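Local structure of lipolytic enzyme (Clostridium thermocellum, 2VPT) at residues N169-W174 with Y184-N189; S64-P69 with N76-T81; L110-F115 with Q147-A152; G93-L96 with G100-N103; E30-L35 with L55-H60. The protein hydrolyses acetyl esters of xylan as the catalytic domain of a cellulosomal family 3 carbohydrate esterase, an SGNH-type hydrolase that here carries a calcium ion. All coordinates share one frame; numbering follows the deposited sequence. Where two conformers were deposited one is given.

Contact 1 (N169-W174 with Y184-N189); sequences NTDISW and YKKIAN
Lys186 lays the end of its chain across the carboxylate of Asp171, at about a right angle to that side chain. Extended beyond CG, with chi2 to chi4 all near 180°, the lysine crosses from helix 181-203 to the short, weakly bonded helix 168-171. Its NZ is 2.8 Å from Asp171 OD2, on the syn lone pair, and the pair is a salt bridge. A weaker bond runs from NZ to Asp171 OD1 at 3.1 Å. Thr170 gives a hydrogen bond from OG1 to Asp171 OD1, 2.7 Å long. This donor comes from well above the carboxylate plane. A water joins Thr170 OG1, at 2.8 Å, to Lys186 NZ, at 2.9 Å, and closes a small polar ring. The carboxylate is held further by the backbone N of Asp167, which bonds to OD2. Lys186 also gives a bond to the carbonyl of Gln165. The positive charge probably stabilises the buried carboxylate. The contact joins the short helix before Asp175 and His178 to the last helix. These two residues are the probable Asp-His pair of the catalytic triad, in the Asp-x-x-His arrangement of SGNH hydrolases.

Contact 2 (S64-P69 with N76-T81); sequences SGWTIP and NNWLNT
Trp66 and Trp78 meet obliquely through their six-membered rings, between the loop before helix 68-82 and the helix's later turns, in the alpha/beta/alpha fold of SGNH hydrolases. Trp66 sits in the loop that leads from strand 59-62 into this helix, and Trp78 lies near the helix's far end. The two side chains come from opposite directions. In both, CG is anti to the carbonyl carbon and beside the backbone N, which starts each side chain toward the other segment. The second torsion, chi2 35° in Trp66 and -19° in Trp78, sets the turn of each indole. The ring planes are 33° apart and the centroids of the six-membered rings 5.8 Å apart. The pair is oblique. The ring of His63 meets both indoles. Ile71 of the same helix also touches both tryptophans. Thr67 takes the N-cap position of helix 68-82. The indole nitrogen of Trp66 turns to another partner: NE1 is hydrogen-bonded to Glu23 of the second subunit. The contact itself is apolar. Trp66 CH2 is 4.1 Å from Trp78 CZ2. Trp66 CZ3 lies at the edge of the Trp78 ring, near its plane, 3.8 Å from Trp78 CZ2 and 3.6 Å from Trp78 CH2.

Contact 3 (L110-F115 with Q147-A152); sequences LIDQIF and QQKANA
Lys149 NZ and Asp112 OD1 form a short salt bridge, 2.6 Å long, between two neighbouring helices. The ammonium comes from the syn side of OD1, 34° out of the carboxylate plane. The second oxygen, Asp112 OD2, is 3.1 Å from the same NZ. The lysine therefore sits in front of the carboxylate and favours one oxygen. The two side chains cross at about a right angle. NZ has a further partner in Ser108 OG, one turn earlier on the aspartate's helix. Two groups of helix 104-117 thus grip one ammonium.

The lysine reaches them by a bend. Its chi2 is -92°, well off a staggered value, and the chain is extended from CG onward. The bend carries the lysine chain over to helix 104-117, with its methylenes passing Ile111. Lys149 CE is 3.2 Å from Asp112 OD1. On the inner side, Ile111 CG2 packs on Lys149 CD at 4.0 Å. CG2 is anti to the backbone N of Ile111, which turns this methyl to the lysine. The polar end lies on the more exposed side, and the apolar contact lies below it, towards the sheet.

Beneath, Ile111 rests on Leu123 and Val125 of strand 122-126. Lys149 touches Val156 of strand 156-159. The nearest CA atoms, those of Asp112 and Lys149, are 8.5 Å apart. Adjacent helices covering one face of the parallel part of the sheet, each running into the next strand, are the pattern of the flavodoxin-like alpha/beta/alpha fold of SGNH hydrolases.

Contact 4 (G93-L96 with G100-N103); sequences GNDL and GNLN
Asp95 receives the backbone N of Asn101 on its carbonyl O, 3.0 Å away, where helix 93-99 ends at Gly100, which leaves helical angles with positive phi. Three residues on, Asn103 is the N-cap of helix 104-117, so this is a short connection between two helices. Segment 93-96 carries the Gly-Asn-Asp that ends the family's GxND motif; in relatives its asparagine helps form the oxyanion hole, and Asn94 probably does so here.

The outer side is loose. Gly100 is exposed, and its N gives only a weak bond to Leu96 O, with a bent angle of 126°. Leu102 was modelled in two conformers, so its apolar touch on Leu96 is doubtful. A water bridges Asp95 OD1, at 2.7 Å, to Asn101 ND2, at 2.9 Å.

The tight part centres on Asp95. Its carbonyl O takes the Asn101 bond from above the carbonyl plane. The Asn101 O also presses close, 3.0 Å from Asp95 O, although both are acceptors. Asp95 is buried and its carboxylate works on two sides. OD2 accepts the backbone N of Ile68, at the start of helix 68-82, while OD1 faces the loop. The amide of Asn103 is used at both ends, since OD1 caps the N of Gly106. Its ND2 meets Asp95 OD1 at 2.9 Å, 45° out of the carboxylate plane, in a nearly straight bond of 166°.

Contact 5 (E30-L35 with L55-H60); sequences ELYRLL and LPDKDH. With CA (calcium ion), chain B.
Tyr32 reaches a calcium site without touching the metal: one water links its OH to Asp57, a calcium ligand. The tyrosine OH donates to this water at 2.8 Å, and the water donates to Asp57 OD2 at 2.8 Å. Asp57 grips the calcium ion with both carboxylate oxygens, OD1 and OD2, each at 2.5 Å. Asp59 adds OD2 at 2.4 Å. Two further waters bind, and Asp43 and Phe44 complete the shell. Tyr32 has CG anti to its backbone nitrogen, chi1 -169°, which swings the ring off helix 28-37 and into the loop. Here helix 28-37 of the SGNH alpha/beta/alpha fold meets the loop that enters strand 59-62. Three loop residues pack obliquely against the tyrosine. Leu55 CD1 is 3.7 Å from Tyr32 CB, at the base of the side chain. Pro56 CD lies along one side, at 3.7 Å from Tyr32 CD2. Asp57 CB comes near CE1, on the same side of the ring as the proline but by the other edge. The planes of ring and carboxylate are 65° apart. The loop is also held from within. Lys58 NZ bonds to Leu55 O at 2.7 Å, almost straight along the carbonyl.

How the contacts relate
From the N terminus the contacts come in series, and none nests in or crosses another. Contact 5 closes first, over strands 41-44 and 48-49. Contact 2 joins the loop before helix 68-82 to the later turns of that helix, and contact 4 closes the link between helices 93-99 and 104-117. Contact 3 closes over strand 122-126 and helix 136-139 and ties helix 104-117 to helix 142-151. Contact 1 comes last and joins helix 168-171 to helix 181-203. That helix packs on helix 28-37 of contact 5 through Ala188 with Glu30 and Leu31. Contact 2 meets contact 3 through Asn76 and Gln113, and touches contact 4 at the start of helix 68-82. Contacts 1 and 3 lie on opposite sides of the chain's centre.

Contact 1 (N169-W174 with Y184-N189)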
# COMPACT_ATOMS: atom_id res chain seq x y z
N ASN A 169 11.82 16.09 -13.79
CA ASN A 169 11.23 15.52 -15.01
C ASN A 169 11.38 14.00 -15.15
O ASN A 169 10.76 13.40 -16.02
CB ASN A 169 11.81 16.23 -16.24
CG ASN A 169 11.46 17.71 -16.28
OD1 ASN A 169 10.32 18.10 -16.01
ND2 ASN A 169 12.43 18.54 -16.61
N THR A 170 12.20 13.36 -14.31
CA THR A 170 12.31 11.89 -14.30
C THR A 170 11.94 11.26 -12.96
O THR A 170 11.43 10.13 -12.92
CB THR A 170 13.74 11.40 -14.68
OG1 THR A 170 14.70 11.87 -13.72
CG2 THR A 170 14.14 11.90 -16.07
N ASP A 171 12.19 11.98 -11.87
CA ASP A 171 12.20 11.36 -10.54
C ASP A 171 10.91 11.51 -9.76
O ASP A 171 10.78 10.90 -8.70
CB ASP A 171 13.34 11.97 -9.72
CG ASP A 171 14.71 11.72 -10.35
OD1 ASP A 171 14.80 10.85 -11.24
OD2 ASP A 171 15.69 12.37 -9.94
N ILE A 172 9.99 12.33 -10.24
CA ILE A 172 8.71 12.57 -9.58
C ILE A 172 7.57 11.92 -10.36
O ILE A 172 7.51 12.01 -11.59
CB ILE A 172 8.45 14.07 -9.38
CG1 ILE A 172 9.50 14.66 -8.42
CG2 ILE A 172 7.04 14.33 -8.84
CD1 ILE A 172 9.60 13.96 -7.04
N SER A 173 6.68 11.27 -9.64
CA SER A 173 5.57 10.54 -10.23
C SER A 173 4.48 11.46 -10.75
O SER A 173 4.52 12.68 -10.58
CB SER A 173 4.96 9.60 -9.18
OG SER A 173 4.13 10.31 -8.30
N TRP A 174 3.49 10.85 -11.38
CA TRP A 174 2.29 11.54 -11.86
C TRP A 174 1.55 12.37 -10.79
O TRP A 174 0.83 13.31 -11.14
CB TRP A 174 1.32 10.52 -12.46
CG TRP A 174 0.95 9.45 -11.49
CD1 TRP A 174 1.62 8.28 -11.24
CD2 TRP A 174 -0.16 9.47 -10.59
NE1 TRP A 174 0.99 7.58 -10.25
CE2 TRP A 174 -0.11 8.28 -9.83
CE3 TRP A 174 -1.19 10.38 -10.35
CZ2 TRP A 174 -1.05 7.97 -8.86
CZ3 TRP A 174 -2.13 10.07 -9.39
CH2 TRP A 174 -2.05 8.88 -8.65
N TYR A 184 12.73 6.18 -7.13
CA TYR A 184 12.94 5.18 -6.10
C TYR A 184 14.20 4.35 -6.33
O TYR A 184 14.86 3.94 -5.38
CB TYR A 184 11.72 4.27 -5.92
CG TYR A 184 10.60 4.87 -5.10
CD1 TYR A 184 10.81 5.24 -3.79
CD2 TYR A 184 9.31 4.97 -5.60
CE1 TYR A 184 9.78 5.75 -3.00
CE2 TYR A 184 8.28 5.49 -4.84
CZ TYR A 184 8.52 5.88 -3.53
OH TYR A 184 7.49 6.39 -2.73
N LYS A 185 14.54 4.09 -7.59
CA LYS A 185 15.78 3.38 -7.90
C LYS A 185 16.99 4.19 -7.49
O LYS A 185 17.92 3.66 -6.91
CB LYS A 185 15.85 3.03 -9.39
CG LYS A 185 15.09 1.80 -9.78
CD LYS A 185 15.32 1.48 -11.24
CE LYS A 185 16.77 1.25 -11.60
NZ LYS A 185 16.86 0.74 -13.01
N LYS A 186 16.98 5.49 -7.78
CA LYS A 186 18.06 6.36 -7.31
C LYS A 186 18.19 6.33 -5.78
O LYS A 186 19.28 6.28 -5.22
CB LYS A 186 17.85 7.80 -7.78
CG LYS A 186 18.00 8.02 -9.29
CD LYS A 186 17.84 9.52 -9.61
CE LYS A 186 17.91 9.84 -11.09
NZ LYS A 186 17.87 11.31 -11.32
N ILE A 187 17.05 6.38 -5.09
CA ILE A 187 17.05 6.33 -3.64
C ILE A 187 17.60 5.01 -3.12
O ILE A 187 18.42 4.98 -2.21
CB ILE A 187 15.61 6.59 -3.11
CG1 ILE A 187 15.20 8.05 -3.36
CG2 ILE A 187 15.47 6.21 -1.63
CD1 ILE A 187 15.94 9.08 -2.55
N ALA A 188 17.19 3.90 -3.74
CA ALA A 188 17.73 2.59 -3.39
C ALA A 188 19.25 2.54 -3.49
O ALA A 188 19.92 1.96 -2.65
CB ALA A 188 17.13 1.52 -4.28
N ASN A 189 19.78 3.16 -4.54
CA ASN A 189 21.24 3.19 -4.71
C ASN A 189 21.97 3.95 -3.62
O ASN A 189 23.06 3.56 -3.23
CB ASN A 189 21.61 3.63 -6.12
CG ASN A 189 21.51 2.45 -7.10
OD1 ASN A 189 20.47 2.20 -7.68
ND2 ASN A 189 22.59 1.69 -7.22
O HOH W 1 17.46 11.44 -14.18

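Contact 2 (S64-P69 with N76-T81)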
# COMPACT_ATOMS: atom_id res chain seq x y z
N SER A 64 1.81 5.45 4.98
CA SER A 64 1.47 6.69 4.32
C SER A 64 0.68 7.58 5.26
O SER A 64 -0.25 7.12 5.92
CB SER A 64 0.65 6.41 3.06
OG SER A 64 1.41 5.65 2.14
N GLY A 65 1.07 8.84 5.32
CA GLY A 65 0.37 9.83 6.12
C GLY A 65 0.92 10.02 7.51
O GLY A 65 0.52 10.95 8.20
N TRP A 66 1.86 9.18 7.95
CA TRP A 66 2.24 9.17 9.36
C TRP A 66 3.37 10.13 9.70
O TRP A 66 4.26 10.39 8.90
CB TRP A 66 2.60 7.79 9.85
CG TRP A 66 1.44 6.87 10.03
CD1 TRP A 66 0.31 6.79 9.27
CD2 TRP A 66 1.35 5.82 11.00
NE1 TRP A 66 -0.48 5.76 9.72
CE2 TRP A 66 0.13 5.15 10.78
CE3 TRP A 66 2.18 5.38 12.04
CZ2 TRP A 66 -0.28 4.07 11.55
CZ3 TRP A 66 1.76 4.32 12.81
CH2 TRP A 66 0.55 3.68 12.57
N THR A 67 3.30 10.61 10.94
CA THR A 67 4.27 11.52 11.52
C THR A 67 5.13 10.79 12.55
O THR A 67 4.82 9.66 12.94
CB THR A 67 3.54 12.65 12.24
OG1 THR A 67 2.72 12.06 13.25
CG2 THR A 67 2.67 13.46 11.25
N ILE A 68 6.19 11.45 12.99
CA ILE A 68 7.05 10.93 14.03
C ILE A 68 6.30 10.42 15.28
O ILE A 68 6.54 9.30 15.71
CB ILE A 68 8.15 11.97 14.40
CG1 ILE A 68 9.19 12.03 13.28
CG2 ILE A 68 8.80 11.64 15.71
CD1 ILE A 68 10.06 13.26 13.28
N PRO A 69 5.42 11.25 15.87
CA PRO A 69 4.75 10.74 17.08
C PRO A 69 3.84 9.54 16.84
O PRO A 69 3.67 8.70 17.73
CB PRO A 69 3.98 11.97 17.60
CG PRO A 69 3.88 12.91 16.49
CD PRO A 69 5.09 12.66 15.61
N ASN A 76 7.39 0.40 19.47
CA ASN A 76 7.84 -0.57 20.48
C ASN A 76 7.23 -1.93 20.19
O ASN A 76 7.90 -2.96 20.30
CB ASN A 76 7.45 -0.16 21.89
CG ASN A 76 8.16 1.07 22.36
OD1 ASN A 76 8.96 1.67 21.63
ND2 ASN A 76 7.87 1.47 23.60
N ASN A 77 5.96 -1.93 19.80
CA ASN A 77 5.29 -3.17 19.44
C ASN A 77 5.85 -3.81 18.18
O ASN A 77 6.05 -5.03 18.11
CB ASN A 77 3.78 -2.95 19.30
CG ASN A 77 3.14 -2.46 20.58
OD1 ASN A 77 3.53 -2.87 21.68
ND2 ASN A 77 2.15 -1.60 20.45
N TRP A 78 6.12 -2.98 17.17
CA TRP A 78 6.68 -3.48 15.92
C TRP A 78 8.05 -4.11 16.16
O TRP A 78 8.36 -5.18 15.64
CB TRP A 78 6.81 -2.35 14.91
CG TRP A 78 5.53 -1.66 14.57
CD1 TRP A 78 4.26 -2.11 14.77
CD2 TRP A 78 5.40 -0.40 13.94
NE1 TRP A 78 3.35 -1.19 14.34
CE2 TRP A 78 4.03 -0.14 13.79
CE3 TRP A 78 6.32 0.53 13.46
CZ2 TRP A 78 3.55 1.03 13.21
CZ3 TRP A 78 5.83 1.70 12.88
CH2 TRP A 78 4.47 1.93 12.76
N LEU A 79 8.89 -3.43 16.94
CA LEU A 79 10.21 -3.95 17.27
C LEU A 79 10.13 -5.28 18.02
O LEU A 79 10.90 -6.19 17.74
CB LEU A 79 10.97 -2.93 18.11
CG LEU A 79 11.43 -1.68 17.35
CD1 LEU A 79 11.88 -0.57 18.31
CD2 LEU A 79 12.55 -2.03 16.40
N ASN A 80 9.23 -5.36 18.98
CA ASN A 80 9.10 -6.60 19.75
C ASN A 80 8.53 -7.74 18.90
O ASN A 80 8.94 -8.89 19.04
CB ASN A 80 8.26 -6.37 21.01
CG ASN A 80 9.02 -5.61 22.09
OD1 ASN A 80 8.44 -4.82 22.85
ND2 ASN A 80 10.33 -5.84 22.17
N THR A 81 7.60 -7.42 18.00
CA THR A 81 6.99 -8.42 17.14
C THR A 81 7.97 -8.97 16.12
O THR A 81 8.06 -10.18 15.91
CB THR A 81 5.77 -7.84 16.42
OG1 THR A 81 4.75 -7.51 17.38
CG2 THR A 81 5.20 -8.83 15.40

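Contact 3 (L110-F115 with Q147-A152)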
# COMPACT_ATOMS: atom_id res chain seq x y z
N LEU A 110 12.71 9.74 19.18
CA LEU A 110 12.39 8.46 18.54
C LEU A 110 13.62 7.57 18.39
O LEU A 110 13.54 6.38 18.62
CB LEU A 110 11.70 8.72 17.20
CG LEU A 110 11.40 7.48 16.34
CD1 LEU A 110 10.54 6.48 17.11
CD2 LEU A 110 10.70 7.91 15.07
N ILE A 111 14.75 8.15 18.02
CA ILE A 111 16.01 7.40 17.94
C ILE A 111 16.34 6.80 19.31
O ILE A 111 16.63 5.62 19.43
CB ILE A 111 17.17 8.29 17.43
CG1 ILE A 111 16.95 8.66 15.95
CG2 ILE A 111 18.54 7.59 17.63
CD1 ILE A 111 17.78 9.83 15.47
N ASP A 112 16.26 7.63 20.35
CA ASP A 112 16.53 7.15 21.70
C ASP A 112 15.59 6.02 22.09
O ASP A 112 16.00 5.03 22.68
CB ASP A 112 16.39 8.27 22.73
CG ASP A 112 17.47 9.34 22.62
OD1 ASP A 112 18.44 9.16 21.86
OD2 ASP A 112 17.33 10.38 23.31
N GLN A 113 14.32 6.18 21.75
CA GLN A 113 13.30 5.18 22.06
C GLN A 113 13.59 3.83 21.42
O GLN A 113 13.45 2.79 22.04
CB GLN A 113 11.93 5.69 21.60
CG GLN A 113 10.79 4.73 21.88
CD GLN A 113 9.46 5.24 21.33
OE1 GLN A 113 9.32 6.41 21.02
NE2 GLN A 113 8.49 4.36 21.20
N ILE A 114 13.99 3.85 20.15
CA ILE A 114 14.34 2.62 19.45
C ILE A 114 15.44 1.85 20.18
O ILE A 114 15.32 0.65 20.39
CB ILE A 114 14.74 2.92 17.97
CG1 ILE A 114 13.49 3.36 17.18
CG2 ILE A 114 15.43 1.71 17.32
CD1 ILE A 114 13.76 4.05 15.88
N PHE A 115 16.51 2.53 20.57
CA PHE A 115 17.61 1.86 21.30
C PHE A 115 17.22 1.42 22.71
O PHE A 115 17.78 0.46 23.24
CB PHE A 115 18.84 2.76 21.35
CG PHE A 115 19.56 2.90 20.04
CD1 PHE A 115 20.19 1.81 19.44
CD2 PHE A 115 19.64 4.13 19.40
CE1 PHE A 115 20.85 1.95 18.25
CE2 PHE A 115 20.31 4.27 18.21
CZ PHE A 115 20.92 3.17 17.64
N GLN A 147 24.66 12.65 14.32
CA GLN A 147 26.07 12.71 14.73
C GLN A 147 26.25 12.79 16.25
O GLN A 147 27.15 12.16 16.79
CB GLN A 147 26.78 13.87 14.04
CG GLN A 147 28.31 13.82 14.18
CD GLN A 147 28.92 12.60 13.51
OE1 GLN A 147 28.73 12.36 12.31
NE2 GLN A 147 29.63 11.80 14.29
N GLN A 148 25.37 13.54 16.91
CA GLN A 148 25.33 13.64 18.39
C GLN A 148 25.19 12.26 19.05
O GLN A 148 25.89 11.94 20.00
CB GLN A 148 24.15 14.57 18.77
CG GLN A 148 24.04 15.10 20.20
CD GLN A 148 23.07 16.30 20.28
OE1 GLN A 148 22.76 16.93 19.26
NE2 GLN A 148 22.61 16.62 21.49
N LYS A 149 24.31 11.42 18.50
CA LYS A 149 24.05 10.10 19.07
C LYS A 149 25.21 9.15 18.76
O LYS A 149 25.62 8.35 19.60
CB LYS A 149 22.77 9.50 18.47
CG LYS A 149 21.55 10.40 18.44
CD LYS A 149 20.69 10.25 19.66
CE LYS A 149 19.47 11.17 19.56
NZ LYS A 149 18.98 11.53 20.90
N ALA A 150 25.74 9.25 17.54
CA ALA A 150 26.87 8.42 17.13
C ALA A 150 28.12 8.71 17.96
O ALA A 150 28.83 7.80 18.38
CB ALA A 150 27.16 8.64 15.66
N ASN A 151 28.37 9.99 18.21
CA ASN A 151 29.52 10.40 19.05
C ASN A 151 29.43 9.82 20.46
O ASN A 151 30.45 9.60 21.11
CB ASN A 151 29.63 11.93 19.09
CG ASN A 151 30.07 12.54 17.75
OD1 ASN A 151 30.54 11.85 16.85
ND2 ASN A 151 29.91 13.85 17.64
N ALA A 152 28.21 9.59 20.95
CA ALA A 152 27.97 8.99 22.27
C ALA A 152 28.13 7.46 22.30
O ALA A 152 28.10 6.85 23.38
CB ALA A 152 26.60 9.37 22.78

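Contact 4 (G93-L96 with G100-N103)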
# COMPACT_ATOMS: atom_id res chain seq x y z
N GLY A 93 8.83 14.09 7.39
CA GLY A 93 8.34 14.97 6.37
C GLY A 93 6.91 15.40 6.63
O GLY A 93 6.54 16.54 6.36
N ASN A 94 6.10 14.48 7.15
CA ASN A 94 4.71 14.82 7.41
C ASN A 94 4.59 15.73 8.62
O ASN A 94 3.67 16.56 8.67
CB ASN A 94 3.82 13.58 7.57
CG ASN A 94 3.62 12.85 6.27
OD1 ASN A 94 3.71 11.61 6.23
ND2 ASN A 94 3.36 13.58 5.22
N ASP A 95 5.47 15.59 9.61
CA ASP A 95 5.47 16.56 10.73
C ASP A 95 5.58 17.98 10.19
O ASP A 95 4.84 18.87 10.61
CB ASP A 95 6.58 16.29 11.72
CG ASP A 95 6.49 14.91 12.33
OD1 ASP A 95 6.22 14.79 13.54
OD2 ASP A 95 6.66 13.91 11.58
N LEU A 96 6.48 18.19 9.23
CA LEU A 96 6.64 19.51 8.63
C LEU A 96 5.45 19.89 7.76
O LEU A 96 4.82 20.93 7.98
CB LEU A 96 7.94 19.58 7.82
CG LEU A 96 8.16 20.90 7.08
CD1 LEU A 96 8.30 22.09 8.06
CD2 LEU A 96 9.38 20.82 6.18
N GLY A 100 3.03 21.41 10.39
CA GLY A 100 3.79 22.67 10.57
C GLY A 100 4.80 22.65 11.72
O GLY A 100 4.96 23.65 12.41
N ASN A 101 5.49 21.52 11.89
CA ASN A 101 6.41 21.23 13.03
C ASN A 101 7.58 20.73 12.15
O ASN A 101 7.58 19.58 11.74
CB ASN A 101 5.69 20.22 13.92
CG ASN A 101 6.44 19.91 15.16
OD1 ASN A 101 7.17 20.74 15.68
ND2 ASN A 101 6.26 18.70 15.66
N LEU A 102 8.71 21.41 11.99
CA LEU A 102 10.10 20.93 12.24
C LEU A 102 10.48 20.08 13.46
O LEU A 102 11.04 20.59 14.41
CB LEU A 102 11.09 22.09 12.04
CG LEU A 102 12.38 21.82 11.24
CD1 LEU A 102 13.18 20.69 11.81
CD2 LEU A 102 12.03 21.59 9.77
N ASN A 103 10.26 18.76 13.38
CA ASN A 103 10.29 17.94 14.57
C ASN A 103 11.64 17.31 14.87
O ASN A 103 11.77 16.09 14.98
CB ASN A 103 9.18 16.89 14.52
CG ASN A 103 8.77 16.40 15.88
OD1 ASN A 103 9.31 16.83 16.91
ND2 ASN A 103 7.80 15.48 15.92
O HOH W 2 4.48 16.63 14.59

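Contact 5 (E30-L35 with L55-H60)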
# COMPACT_ATOMS: atom_id res chain seq x y z
N GLU A 30 14.24 -2.22 -5.58
CA GLU A 30 15.62 -2.16 -6.10
C GLU A 30 16.64 -2.47 -5.02
O GLU A 30 17.65 -3.12 -5.28
CB GLU A 30 15.87 -0.81 -6.75
CG GLU A 30 17.26 -0.59 -7.34
CD GLU A 30 17.57 -1.50 -8.51
OE1 GLU A 30 16.62 -2.00 -9.16
OE2 GLU A 30 18.78 -1.68 -8.80
N LEU A 31 16.41 -2.03 -3.78
CA LEU A 31 17.40 -2.28 -2.76
C LEU A 31 17.50 -3.77 -2.45
O LEU A 31 18.60 -4.29 -2.22
CB LEU A 31 17.12 -1.48 -1.48
CG LEU A 31 18.17 -1.59 -0.38
CD1 LEU A 31 19.54 -1.13 -0.87
CD2 LEU A 31 17.74 -0.77 0.82
N TYR A 32 16.37 -4.48 -2.45
CA TYR A 32 16.40 -5.92 -2.23
C TYR A 32 17.26 -6.60 -3.30
O TYR A 32 18.03 -7.51 -2.97
CB TYR A 32 14.98 -6.51 -2.23
CG TYR A 32 14.92 -7.94 -1.76
CD1 TYR A 32 14.93 -8.24 -0.41
CD2 TYR A 32 14.92 -8.99 -2.67
CE1 TYR A 32 14.91 -9.53 0.04
CE2 TYR A 32 14.90 -10.29 -2.23
CZ TYR A 32 14.89 -10.57 -0.88
OH TYR A 32 14.87 -11.86 -0.41
N ARG A 33 17.13 -6.15 -4.53
CA ARG A 33 17.96 -6.66 -5.63
C ARG A 33 19.43 -6.41 -5.36
O ARG A 33 20.25 -7.33 -5.45
CB ARG A 33 17.60 -6.00 -6.96
CG ARG A 33 16.25 -6.40 -7.52
CD ARG A 33 16.06 -5.94 -8.94
NE ARG A 33 16.91 -6.69 -9.86
CZ ARG A 33 16.85 -6.63 -11.20
NH1 ARG A 33 15.97 -5.84 -11.81
NH2 ARG A 33 17.69 -7.36 -11.92
N LEU A 34 19.77 -5.16 -5.03
CA LEU A 34 21.18 -4.81 -4.87
C LEU A 34 21.82 -5.57 -3.74
O LEU A 34 22.95 -6.04 -3.86
CB LEU A 34 21.34 -3.30 -4.65
CG LEU A 34 20.93 -2.36 -5.77
CD1 LEU A 34 20.87 -0.89 -5.32
CD2 LEU A 34 21.85 -2.52 -6.99
N LEU A 35 21.12 -5.70 -2.62
CA LEU A 35 21.66 -6.38 -1.46
C LEU A 35 21.82 -7.87 -1.71
O LEU A 35 22.81 -8.47 -1.30
CB LEU A 35 20.81 -6.13 -0.22
CG LEU A 35 20.79 -4.69 0.30
CD1 LEU A 35 19.79 -4.60 1.45
CD2 LEU A 35 22.17 -4.22 0.72
N LEU A 55 9.18 -8.02 -6.52
CA LEU A 55 9.85 -7.94 -5.24
C LEU A 55 9.51 -9.18 -4.42
O LEU A 55 8.35 -9.38 -4.08
CB LEU A 55 9.37 -6.68 -4.51
CG LEU A 55 9.79 -6.51 -3.04
CD1 LEU A 55 11.31 -6.64 -2.87
CD2 LEU A 55 9.28 -5.15 -2.49
N PRO A 56 10.50 -10.05 -4.13
CA PRO A 56 10.14 -11.28 -3.42
C PRO A 56 9.67 -11.09 -1.98
O PRO A 56 8.86 -11.85 -1.49
CB PRO A 56 11.45 -12.10 -3.49
CG PRO A 56 12.19 -11.52 -4.63
CD PRO A 56 11.91 -10.06 -4.54
N ASP A 57 10.18 -10.05 -1.33
CA ASP A 57 9.93 -9.82 0.08
C ASP A 57 9.31 -8.43 0.24
O ASP A 57 10.01 -7.40 0.17
CB ASP A 57 11.22 -9.95 0.89
CG ASP A 57 10.96 -10.02 2.38
OD1 ASP A 57 9.88 -9.54 2.80
OD2 ASP A 57 11.83 -10.53 3.13
N LYS A 58 8.00 -8.43 0.43
CA LYS A 58 7.19 -7.21 0.37
C LYS A 58 6.83 -6.67 1.76
O LYS A 58 6.04 -5.72 1.88
CB LYS A 58 5.92 -7.48 -0.43
CG LYS A 58 6.17 -7.90 -1.88
CD LYS A 58 4.88 -8.44 -2.56
CE LYS A 58 5.14 -9.14 -3.92
NZ LYS A 58 5.84 -10.43 -3.78
N ASP A 59 7.42 -7.24 2.81
CA ASP A 59 7.10 -6.82 4.18
C ASP A 59 7.76 -5.50 4.54
O ASP A 59 8.89 -5.24 4.15
CB ASP A 59 7.55 -7.88 5.18
CG ASP A 59 7.02 -9.25 4.84
OD1 ASP A 59 5.80 -9.39 4.57
OD2 ASP A 59 7.83 -10.20 4.83
N HIS A 60 7.06 -4.67 5.30
CA HIS A 60 7.63 -3.38 5.72
C HIS A 60 6.79 -2.74 6.83
O HIS A 60 5.74 -3.26 7.20
CB HIS A 60 7.75 -2.43 4.54
CG HIS A 60 6.45 -2.04 3.91
ND1 HIS A 60 5.68 -0.99 4.38
CD2 HIS A 60 5.78 -2.55 2.86
CE1 HIS A 60 4.60 -0.87 3.63
NE2 HIS A 60 4.63 -1.81 2.69
CA CA B . 10.13 -10.78 4.94
O HOH W 3 13.49 -12.49 1.99
O HOH W 4 9.59 -12.75 3.84
O HOH W 5 9.11 -11.53 6.98